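PDB 3PGV: haloacid dehalogenase-like hydrolase from Klebsiella pneumoniae subsp. pneumoniae, which probably acts as a magnesium-dependent phosphatase of the haloacid dehalogenase superfamily, Cof family, and holds a calcium ion in its metal site. Local coordinates for residues Leu110-Arg115 / Tyr153-Leu158; Lys119-Val124 / Tyr131-Arg136; Asn123-Asp128 / Ile163-Phe168. All blocks are in the same frame, centred on the assembly; numbering follows the deposited sequence.

Interaction 1. Residues Leu110-Arg115 / Tyr153-Leu158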
loop_
_atom_site.group_PDB
_atom_site.type_symbol
_atom_site.label_atom_id
_atom_site.label_comp_id
_atom_site.label_asym_id
_atom_site.label_seq_id
_atom_site.Cartn_x
_atom_site.Cartn_y
_atom_site.Cartn_z
ATOM N N LEU A 110 -16.239 -12.199 -1.100
ATOM C CA LEU A 110 -15.961 -10.754 -1.055
ATOM C C LEU A 110 -16.603 -10.016 -2.208
ATOM O O LEU A 110 -17.007 -8.859 -2.051
ATOM C CB LEU A 110 -14.446 -10.491 -1.050
ATOM C CG LEU A 110 -13.710 -10.820 0.258
ATOM C CD1 LEU A 110 -12.206 -10.724 0.068
ATOM C CD2 LEU A 110 -14.161 -9.900 1.390
ATOM N N PHE A 111 -16.728 -10.691 -3.382
ATOM C CA PHE A 111 -17.344 -10.094 -4.582
ATOM C C PHE A 111 -18.802 -9.695 -4.344
ATOM O O PHE A 111 -19.308 -8.799 -5.020
ATOM C CB PHE A 111 -17.288 -11.074 -5.756
ATOM C CG PHE A 111 -15.923 -11.374 -6.326
ATOM C CD1 PHE A 111 -14.810 -10.630 -5.945
ATOM C CD2 PHE A 111 -15.762 -12.341 -7.312
ATOM C CE1 PHE A 111 -13.547 -10.911 -6.473
ATOM C CE2 PHE A 111 -14.499 -12.615 -7.846
ATOM C CZ PHE A 111 -13.400 -11.892 -7.425
ATOM N N GLU A 112 -19.487 -10.381 -3.400
ATOM C CA GLU A 112 -20.928 -10.272 -3.223
ATOM C C GLU A 112 -21.358 -9.956 -1.795
ATOM O O GLU A 112 -22.548 -9.783 -1.554
ATOM C CB GLU A 112 -21.606 -11.584 -3.703
ATOM C CG GLU A 112 -21.405 -11.867 -5.193
ATOM C CD GLU A 112 -21.892 -10.742 -6.098
ATOM O OE1 GLU A 112 -23.022 -10.249 -5.875
ATOM O OE2 GLU A 112 -21.142 -10.351 -7.021
ATOM N N ILE A 113 -20.405 -9.904 -0.838
ATOM C CA ILE A 113 -20.733 -9.735 0.586
ATOM C C ILE A 113 -21.641 -8.521 0.868
ATOM O O ILE A 113 -22.557 -8.619 1.696
ATOM C CB ILE A 113 -19.466 -9.798 1.507
ATOM C CG1 ILE A 113 -19.866 -9.984 2.995
ATOM C CG2 ILE A 113 -18.543 -8.579 1.301
ATOM C CD1 ILE A 113 -18.679 -10.321 3.985
ATOM N N VAL A 114 -21.432 -7.403 0.143
ATOM C CA VAL A 114 -22.248 -6.193 0.333
ATOM C C VAL A 114 -22.807 -5.687 -0.992
ATOM O O VAL A 114 -22.866 -4.485 -1.216
ATOM C CB VAL A 114 -21.486 -5.083 1.113
ATOM C CG1 VAL A 114 -21.408 -5.414 2.596
ATOM C CG2 VAL A 114 -20.095 -4.860 0.532
ATOM N N ARG A 115 -23.257 -6.617 -1.865
ATOM C CA ARG A 115 -23.819 -6.259 -3.162
ATOM C C ARG A 115 -25.007 -5.306 -3.020
ATOM O O ARG A 115 -25.143 -4.359 -3.808
ATOM C CB ARG A 115 -24.259 -7.512 -3.920
ATOM C CG ARG A 115 -24.790 -7.210 -5.315
ATOM C CD ARG A 115 -23.789 -7.623 -6.326
ATOM N NE ARG A 115 -23.675 -6.681 -7.417
ATOM C CZ ARG A 115 -22.748 -6.763 -8.356
ATOM N NH1 ARG A 115 -21.852 -7.743 -8.329
ATOM N NH2 ARG A 115 -22.699 -5.863 -9.329
ATOM N N TYR A 153 -19.150 -5.481 -13.001
ATOM C CA TYR A 153 -19.441 -6.916 -12.936
ATOM C C TYR A 153 -20.766 -7.189 -12.236
ATOM O O TYR A 153 -21.092 -6.533 -11.250
ATOM C CB TYR A 153 -18.270 -7.718 -12.289
ATOM C CG TYR A 153 -18.167 -7.565 -10.788
ATOM C CD1 TYR A 153 -17.411 -6.543 -10.222
ATOM C CD2 TYR A 153 -18.761 -8.486 -9.930
ATOM C CE1 TYR A 153 -17.272 -6.424 -8.838
ATOM C CE2 TYR A 153 -18.651 -8.363 -8.546
ATOM C CZ TYR A 153 -17.917 -7.320 -8.003
ATOM O OH TYR A 153 -17.824 -7.181 -6.642
ATOM N N GLU A 154 -21.552 -8.109 -12.782
ATOM C CA GLU A 154 -22.814 -8.514 -12.194
ATOM C C GLU A 154 -22.603 -9.773 -11.349
ATOM O O GLU A 154 -21.588 -10.452 -11.515
ATOM C CB GLU A 154 -23.866 -8.750 -13.292
ATOM C CG GLU A 154 -24.357 -7.454 -13.948
ATOM C CD GLU A 154 -25.056 -6.484 -13.006
ATOM O OE1 GLU A 154 -26.102 -6.860 -12.429
ATOM O OE2 GLU A 154 -24.566 -5.338 -12.864
ATOM N N PRO A 155 -23.480 -10.055 -10.355
ATOM C CA PRO A 155 -23.251 -11.238 -9.504
ATOM C C PRO A 155 -22.920 -12.497 -10.295
ATOM O O PRO A 155 -23.617 -12.830 -11.248
ATOM C CB PRO A 155 -24.562 -11.376 -8.730
ATOM C CG PRO A 155 -25.107 -9.986 -8.666
ATOM C CD PRO A 155 -24.703 -9.317 -9.951
ATOM N N GLY A 156 -21.777 -13.109 -9.962
ATOM C CA GLY A 156 -21.331 -14.366 -10.554
ATOM C C GLY A 156 -20.543 -14.247 -11.844
ATOM O O GLY A 156 -19.980 -15.239 -12.314
ATOM N N GLU A 157 -20.503 -13.051 -12.451
ATOM C CA GLU A 157 -19.798 -12.915 -13.720
ATOM C C GLU A 157 -18.287 -12.547 -13.581
ATOM O O GLU A 157 -17.619 -12.329 -14.593
ATOM C CB GLU A 157 -20.569 -11.988 -14.710
ATOM C CG GLU A 157 -20.295 -10.502 -14.578
ATOM C CD GLU A 157 -21.105 -9.637 -15.535
ATOM O OE1 GLU A 157 -22.137 -10.126 -16.056
ATOM O OE2 GLU A 157 -20.749 -8.447 -15.702
ATOM N N LEU A 158 -17.745 -12.543 -12.344
ATOM C CA LEU A 158 -16.312 -12.252 -12.153
ATOM C C LEU A 158 -15.542 -13.481 -11.626
ATOM O O LEU A 158 -15.950 -14.082 -10.631
ATOM C CB LEU A 158 -16.111 -11.029 -11.222
ATOM C CG LEU A 158 -14.650 -10.600 -10.960
ATOM C CD1 LEU A 158 -13.939 -10.242 -12.245
ATOM C CD2 LEU A 158 -14.590 -9.448 -9.981
HETATM O O HOH W 1 -19.738 -12.288 -8.298
#
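R115 and Y153 carry most of the polar contact. R115 NH2 donates to Y153 O at 2.6 Å, in the carbonyl plane and in the plane of its own guanidinium. NH1 adds a weak bond to the same oxygen. NH1 also forms a salt bridge with E112 OE2 at 3.0 Å, which offers its syn lone pair. Both partners lie at the guanidinium edge, near its plane. The Y153 hydroxyl donates to F111 O at 2.7 Å, on a carbonyl lone pair. Water 1 links E112 OE2 to G156 N.

Flat groups add a second layer. R115 CZ sits 4.9 Å from the centroid of the Y153 ring, an off-centre cation-pi contact with the two planes 81° apart. P155 CD lies over one guanidinium face.

The apolar part centres on L158. Its CD2 stands over the middle of the F111 ring, 3.8 Å from the centroid, a CH-pi contact. The same methyl lies over the centre of one Y153 face. L158 CG is anti to the backbone N (chi1 -179°), which carries the branch there.

The arrangement joins the loop after helix 104-110 to a type II beta turn, E154 to E157, beyond strand 150-152, consistent with the cap domain of Cof-type HAD phosphatases.

Interaction 2. Residues Lys119-Val124 / Tyr131-Arg136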
loop_
_atom_site.group_PDB
_atom_site.type_symbol
_atom_site.label_atom_id
_atom_site.label_comp_id
_atom_site.label_asym_id
_atom_site.label_seq_id
_atom_site.Cartn_x
_atom_site.Cartn_y
_atom_site.Cartn_z
ATOM N N LYS A 119 -24.747 2.097 0.107
ATOM C CA LYS A 119 -23.715 2.984 0.648
ATOM C C LYS A 119 -22.301 2.518 0.292
ATOM O O LYS A 119 -21.377 3.331 0.290
ATOM C CB LYS A 119 -23.869 3.133 2.179
ATOM C CG LYS A 119 -25.190 3.796 2.602
ATOM C CD LYS A 119 -25.326 3.907 4.133
ATOM C CE LYS A 119 -24.411 4.959 4.731
ATOM N NZ LYS A 119 -24.584 5.070 6.200
ATOM N N ILE A 120 -22.126 1.210 -0.017
ATOM C CA ILE A 120 -20.799 0.661 -0.313
ATOM C C ILE A 120 -20.650 0.249 -1.794
ATOM O O ILE A 120 -21.541 -0.388 -2.356
ATOM C CB ILE A 120 -20.459 -0.518 0.636
ATOM C CG1 ILE A 120 -20.609 -0.110 2.115
ATOM C CG2 ILE A 120 -19.058 -1.070 0.340
ATOM C CD1 ILE A 120 -20.538 -1.323 3.143
ATOM N N VAL A 121 -19.504 0.578 -2.398
ATOM C CA VAL A 121 -19.123 0.079 -3.719
ATOM C C VAL A 121 -18.009 -0.974 -3.536
ATOM O O VAL A 121 -17.053 -0.738 -2.782
ATOM C CB VAL A 121 -18.674 1.227 -4.685
ATOM C CG1 VAL A 121 -18.056 0.664 -5.965
ATOM C CG2 VAL A 121 -19.839 2.164 -5.011
ATOM N N THR A 122 -18.170 -2.155 -4.154
ATOM C CA THR A 122 -17.158 -3.211 -4.067
ATOM C C THR A 122 -16.188 -3.119 -5.253
ATOM O O THR A 122 -16.615 -3.154 -6.414
ATOM C CB THR A 122 -17.814 -4.590 -3.964
ATOM O OG1 THR A 122 -18.700 -4.598 -2.844
ATOM C CG2 THR A 122 -16.772 -5.737 -3.833
ATOM N N ASN A 123 -14.884 -3.003 -4.956
ATOM C CA ASN A 123 -13.851 -2.905 -5.981
ATOM C C ASN A 123 -12.951 -4.112 -5.929
ATOM O O ASN A 123 -12.683 -4.637 -4.847
ATOM C CB ASN A 123 -13.030 -1.636 -5.807
ATOM C CG ASN A 123 -13.816 -0.374 -5.902
ATOM O OD1 ASN A 123 -13.836 0.282 -6.925
ATOM N ND2 ASN A 123 -14.421 0.037 -4.803
ATOM N N VAL A 124 -12.470 -4.557 -7.096
ATOM C CA VAL A 124 -11.624 -5.744 -7.192
ATOM C C VAL A 124 -10.420 -5.470 -8.113
ATOM O O VAL A 124 -10.600 -4.964 -9.225
ATOM C CB VAL A 124 -12.454 -6.967 -7.716
ATOM C CG1 VAL A 124 -11.575 -8.196 -7.880
ATOM C CG2 VAL A 124 -13.638 -7.266 -6.806
ATOM N N TYR A 131 -12.148 -4.083 -11.321
ATOM C CA TYR A 131 -13.581 -4.330 -11.405
ATOM C C TYR A 131 -14.335 -3.603 -10.321
ATOM O O TYR A 131 -13.807 -3.384 -9.233
ATOM C CB TYR A 131 -13.886 -5.837 -11.372
ATOM C CG TYR A 131 -13.519 -6.546 -12.655
ATOM C CD1 TYR A 131 -12.240 -7.080 -12.843
ATOM C CD2 TYR A 131 -14.432 -6.651 -13.703
ATOM C CE1 TYR A 131 -11.892 -7.727 -14.030
ATOM C CE2 TYR A 131 -14.087 -7.264 -14.905
ATOM C CZ TYR A 131 -12.818 -7.815 -15.062
ATOM O OH TYR A 131 -12.486 -8.453 -16.234
HETATM N N MSE A 132 -15.569 -3.227 -10.614
HETATM C CA MSE A 132 -16.430 -2.494 -9.698
HETATM C C MSE A 132 -17.838 -3.067 -9.823
HETATM O O MSE A 132 -18.255 -3.409 -10.930
HETATM C CB MSE A 132 -16.427 -1.023 -10.084
HETATM C CG MSE A 132 -16.311 -0.107 -8.933
HETATM SE SE MSE A 132 -16.058 1.737 -9.497
HETATM C CE MSE A 132 -17.587 1.971 -10.505
ATOM N N ASN A 133 -18.550 -3.253 -8.692
ATOM C CA ASN A 133 -19.888 -3.869 -8.748
ATOM C C ASN A 133 -20.946 -2.941 -9.331
ATOM O O ASN A 133 -21.886 -3.416 -9.973
ATOM C CB ASN A 133 -20.318 -4.444 -7.387
ATOM C CG ASN A 133 -20.491 -3.430 -6.289
ATOM O OD1 ASN A 133 -19.909 -2.341 -6.310
ATOM N ND2 ASN A 133 -21.187 -3.829 -5.237
ATOM N N ARG A 134 -20.763 -1.617 -9.168
ATOM C CA ARG A 134 -21.650 -0.606 -9.758
ATOM C C ARG A 134 -20.959 0.755 -9.773
ATOM O O ARG A 134 -20.018 0.961 -9.019
ATOM C CB ARG A 134 -22.988 -0.535 -9.003
ATOM C CG ARG A 134 -22.886 0.082 -7.629
ATOM C CD ARG A 134 -24.214 0.047 -6.929
ATOM N NE ARG A 134 -24.238 -0.966 -5.885
ATOM C CZ ARG A 134 -23.919 -0.725 -4.621
ATOM N NH1 ARG A 134 -23.577 0.500 -4.238
ATOM N NH2 ARG A 134 -23.940 -1.705 -3.728
ATOM N N HIS A 135 -21.420 1.677 -10.634
ATOM C CA HIS A 135 -20.868 3.042 -10.717
ATOM C C HIS A 135 -20.888 3.718 -9.345
ATOM O O HIS A 135 -21.881 3.592 -8.608
ATOM C CB HIS A 135 -21.657 3.894 -11.721
ATOM C CG HIS A 135 -21.617 3.376 -13.121
ATOM N ND1 HIS A 135 -20.498 3.539 -13.916
ATOM C CD2 HIS A 135 -22.594 2.787 -13.855
ATOM C CE1 HIS A 135 -20.808 3.002 -15.088
ATOM N NE2 HIS A 135 -22.066 2.550 -15.102
ATOM N N ARG A 136 -19.796 4.426 -8.990
ATOM C CA ARG A 136 -19.710 5.120 -7.698
ATOM C C ARG A 136 -20.624 6.345 -7.664
ATOM O O ARG A 136 -21.521 6.415 -6.830
ATOM C CB ARG A 136 -18.263 5.525 -7.381
ATOM C CG ARG A 136 -17.329 4.348 -7.130
ATOM C CD ARG A 136 -16.036 4.812 -6.517
ATOM N NE ARG A 136 -15.024 3.757 -6.513
ATOM C CZ ARG A 136 -13.781 3.930 -6.079
ATOM N NH1 ARG A 136 -13.399 5.102 -5.593
ATOM N NH2 ARG A 136 -12.911 2.941 -6.140
HETATM O O HOH W 2 -21.153 -3.068 -2.518
#
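V124 and Y131 form an antiparallel hydrogen-bonded pair. V124 N donates to Y131 O, and Y131 N returns to V124 O, both at 2.8 Å. N123 and M132, a selenomethionine, follow as a non-hydrogen-bonded pair. Their side chains lie side by side and point the same way, with N123 OD1 3.2 Å from M132 CG. V121 CG1 packs against the same CG at 3.5 Å. R136 NH2 reaches N123 OD1 at 2.9 Å in a nearly straight bond. It comes from above the amide plane, which stands 83° to the guanidinium, while OD1 lies in the guanidinium plane.

The paired part belongs to the beta hairpin of strands 121-126 and 129-132, inside the six-stranded sheet of the smaller domain.

Past M132 the second strand ends, but N133 prolongs the pairing. Its backbone N donates to T122 O at 3.0 Å. Its side-chain OD1 takes the T122 N-H at 2.8 Å, with the donor 57° above the amide carbonyl plane. Chi1 of 64° sets CG between the backbone N and the carbonyl carbon, which brings the amide back over T122.

Further out, W130 NE1 gives N123 OD1 a second bond. Water 2 ties I120 O, T122 OG1 and N133 ND2 together. R134 sends NH2 to D117 O and R115 O. On the other edge of strand 129-132, M132 bonds through its backbone to K151 and Y153.

Interaction 3. Residues Asn123-Asp128 / Ile163-Phe168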
loop_
_atom_site.group_PDB
_atom_site.type_symbol
_atom_site.label_atom_id
_atom_site.label_comp_id
_atom_site.label_asym_id
_atom_site.label_seq_id
_atom_site.Cartn_x
_atom_site.Cartn_y
_atom_site.Cartn_z
ATOM N N ASN A 123 -14.884 -3.003 -4.956
ATOM C CA ASN A 123 -13.851 -2.905 -5.981
ATOM C C ASN A 123 -12.951 -4.112 -5.929
ATOM O O ASN A 123 -12.683 -4.637 -4.847
ATOM C CB ASN A 123 -13.030 -1.636 -5.807
ATOM C CG ASN A 123 -13.816 -0.374 -5.902
ATOM O OD1 ASN A 123 -13.836 0.282 -6.925
ATOM N ND2 ASN A 123 -14.421 0.037 -4.803
ATOM N N VAL A 124 -12.470 -4.557 -7.096
ATOM C CA VAL A 124 -11.624 -5.744 -7.192
ATOM C C VAL A 124 -10.420 -5.470 -8.113
ATOM O O VAL A 124 -10.600 -4.964 -9.225
ATOM C CB VAL A 124 -12.454 -6.967 -7.716
ATOM C CG1 VAL A 124 -11.575 -8.196 -7.880
ATOM C CG2 VAL A 124 -13.638 -7.266 -6.806
ATOM N N TYR A 125 -9.204 -5.838 -7.668
ATOM C CA TYR A 125 -8.043 -5.865 -8.559
ATOM C C TYR A 125 -7.765 -7.304 -8.935
ATOM O O TYR A 125 -7.352 -8.088 -8.082
ATOM C CB TYR A 125 -6.795 -5.240 -7.911
ATOM C CG TYR A 125 -6.816 -3.725 -7.817
ATOM C CD1 TYR A 125 -7.741 -2.970 -8.543
ATOM C CD2 TYR A 125 -5.861 -3.040 -7.066
ATOM C CE1 TYR A 125 -7.768 -1.582 -8.454
ATOM C CE2 TYR A 125 -5.876 -1.654 -6.968
ATOM C CZ TYR A 125 -6.826 -0.923 -7.668
ATOM O OH TYR A 125 -6.835 0.457 -7.576
ATOM N N ARG A 126 -8.142 -7.694 -10.165
ATOM C CA ARG A 126 -7.870 -9.023 -10.689
ATOM C C ARG A 126 -6.794 -8.907 -11.727
ATOM O O ARG A 126 -7.033 -8.327 -12.799
ATOM C CB ARG A 126 -9.131 -9.636 -11.308
ATOM C CG ARG A 126 -8.903 -11.047 -11.810
ATOM C CD ARG A 126 -10.149 -11.659 -12.403
ATOM N NE ARG A 126 -9.939 -13.071 -12.707
ATOM C CZ ARG A 126 -9.321 -13.509 -13.799
ATOM N NH1 ARG A 126 -8.872 -12.652 -14.704
ATOM N NH2 ARG A 126 -9.146 -14.807 -13.991
ATOM N N GLU A 127 -5.580 -9.407 -11.410
ATOM C CA GLU A 127 -4.413 -9.285 -12.298
ATOM C C GLU A 127 -4.209 -7.814 -12.692
ATOM O O GLU A 127 -4.097 -6.970 -11.811
ATOM C CB GLU A 127 -4.544 -10.201 -13.550
ATOM C CG GLU A 127 -4.784 -11.681 -13.235
ATOM C CD GLU A 127 -3.653 -12.423 -12.537
ATOM O OE1 GLU A 127 -2.661 -11.774 -12.131
ATOM O OE2 GLU A 127 -3.772 -13.660 -12.385
ATOM N N ASP A 128 -4.260 -7.498 -13.996
ATOM C CA ASP A 128 -4.082 -6.122 -14.472
ATOM C C ASP A 128 -5.406 -5.392 -14.682
ATOM O O ASP A 128 -5.427 -4.323 -15.293
ATOM C CB ASP A 128 -3.240 -6.099 -15.757
ATOM C CG ASP A 128 -1.758 -6.296 -15.520
ATOM O OD1 ASP A 128 -1.298 -6.090 -14.347
ATOM O OD2 ASP A 128 -1.028 -6.540 -16.510
ATOM N N ILE A 163 -6.888 -12.564 -7.677
ATOM C CA ILE A 163 -7.358 -11.391 -6.920
ATOM C C ILE A 163 -6.299 -10.899 -5.936
ATOM O O ILE A 163 -6.101 -11.513 -4.903
ATOM C CB ILE A 163 -8.719 -11.687 -6.212
ATOM C CG1 ILE A 163 -9.745 -12.393 -7.174
ATOM C CG2 ILE A 163 -9.302 -10.429 -5.561
ATOM C CD1 ILE A 163 -10.053 -11.643 -8.467
ATOM N N SER A 164 -5.615 -9.785 -6.262
ATOM C CA SER A 164 -4.606 -9.213 -5.362
ATOM C C SER A 164 -5.272 -8.551 -4.154
ATOM O O SER A 164 -4.752 -8.628 -3.044
ATOM C CB SER A 164 -3.717 -8.219 -6.108
ATOM O OG SER A 164 -4.487 -7.231 -6.769
ATOM N N LYS A 165 -6.440 -7.924 -4.363
ATOM C CA LYS A 165 -7.206 -7.330 -3.278
ATOM C C LYS A 165 -8.633 -6.991 -3.663
ATOM O O LYS A 165 -8.935 -6.795 -4.835
ATOM C CB LYS A 165 -6.499 -6.092 -2.685
ATOM C CG LYS A 165 -6.479 -4.885 -3.587
ATOM C CD LYS A 165 -5.919 -3.687 -2.842
ATOM C CE LYS A 165 -6.100 -2.411 -3.603
ATOM N NZ LYS A 165 -5.577 -1.251 -2.862
ATOM N N VAL A 166 -9.515 -6.945 -2.662
ATOM C CA VAL A 166 -10.868 -6.431 -2.796
ATOM C C VAL A 166 -10.969 -5.231 -1.855
ATOM O O VAL A 166 -10.446 -5.293 -0.736
ATOM C CB VAL A 166 -11.952 -7.510 -2.464
ATOM C CG1 VAL A 166 -13.369 -6.903 -2.515
ATOM C CG2 VAL A 166 -11.839 -8.710 -3.399
ATOM N N PHE A 167 -11.533 -4.115 -2.322
ATOM C CA PHE A 167 -11.671 -2.936 -1.461
ATOM C C PHE A 167 -13.040 -2.311 -1.523
ATOM O O PHE A 167 -13.649 -2.236 -2.584
ATOM C CB PHE A 167 -10.550 -1.911 -1.699
ATOM C CG PHE A 167 -10.383 -1.422 -3.124
ATOM C CD1 PHE A 167 -9.731 -2.204 -4.073
ATOM C CD2 PHE A 167 -10.738 -0.124 -3.475
ATOM C CE1 PHE A 167 -9.522 -1.729 -5.368
ATOM C CE2 PHE A 167 -10.510 0.356 -4.762
ATOM C CZ PHE A 167 -9.897 -0.448 -5.700
ATOM N N PHE A 168 -13.561 -1.936 -0.364
ATOM C CA PHE A 168 -14.896 -1.391 -0.223
ATOM C C PHE A 168 -14.834 0.090 -0.004
ATOM O O PHE A 168 -14.191 0.546 0.950
ATOM C CB PHE A 168 -15.632 -2.092 0.935
ATOM C CG PHE A 168 -15.638 -3.601 0.798
ATOM C CD1 PHE A 168 -16.606 -4.243 0.031
ATOM C CD2 PHE A 168 -14.638 -4.375 1.386
ATOM C CE1 PHE A 168 -16.581 -5.631 -0.135
ATOM C CE2 PHE A 168 -14.613 -5.761 1.216
ATOM C CZ PHE A 168 -15.589 -6.382 0.463
#
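The F167 ring has N123 CB over the centre of one face, 3.3 Å from its centroid, a CH-pi contact. The N123 amide lies almost parallel to this ring, its plane turned by only 10°. The rim of F167 meets Y125. The two rings make an edge-to-face pair, with planes at 70° and centroids 4.9 Å apart. F167 CE1 is the atom over the Y125 face, displaced toward the rim of that ring. F167 CG stands between its own backbone N and carbonyl carbon (chi1 56°), and the ring therefore leans across the strand over N123. K165 runs alongside Y125, its CE 3.5 Å from Y125 CE2.

The backbones form an antiparallel pair. N123 N and F167 O bond at 2.8 Å, and F167 N and N123 O do the same. F167 O also accepts from N123 ND2 at 3.3 Å, so two donors of one residue grip it. The other end of that amide, OD1, is held by R136, and ND2 also bonds T169 OG1. Y125 N donates to K165 O. Y125 O takes the N-H of S164, where the chain turns a corner.

On the face of V124 and V166 the contacts are apolar. V124 CG2 lies beside V166 CG2. I163 CD1 touches both V124 CG1 and the R126 stem, 3.6 Å from R126 CG.

R126 ends in a salt bridge with D159; K165 NZ makes a hydrogen bond to G62 O and a salt bridge with E202, its side chain about 9 Å from that of D29, a calcium ligand. The two strands lie centrally in the six-stranded sheet, between strands 129-132 and 200-205, and helix 104-110 covers the face of V124 and V166, with A107 on I163 and L110 on V166 and F168.

How the interactions relate
The three interactions lie in one domain, built on the six-stranded sheet 150-152, 129-132, 121-126, 163-169, 200-205, 191-195. Interactions 2 and 3 use the two edges of strand 121-126 and share N123 and V124; their centres are 11 Å apart. Interaction 1 joins loops beside this sheet, about 9 Å from interaction 2 and 12 Å from interaction 3, centre to centre. Along the chain, interaction 2 is nested within the loop closed by interaction 1, while the segments of interactions 1 and 3 alternate. F111 packs on V124 and I163, tying the loops to the sheet. Together they build the probable cap domain. Interaction 3, through K165, comes nearest the calcium site, in the domain built on the eight-stranded sheet.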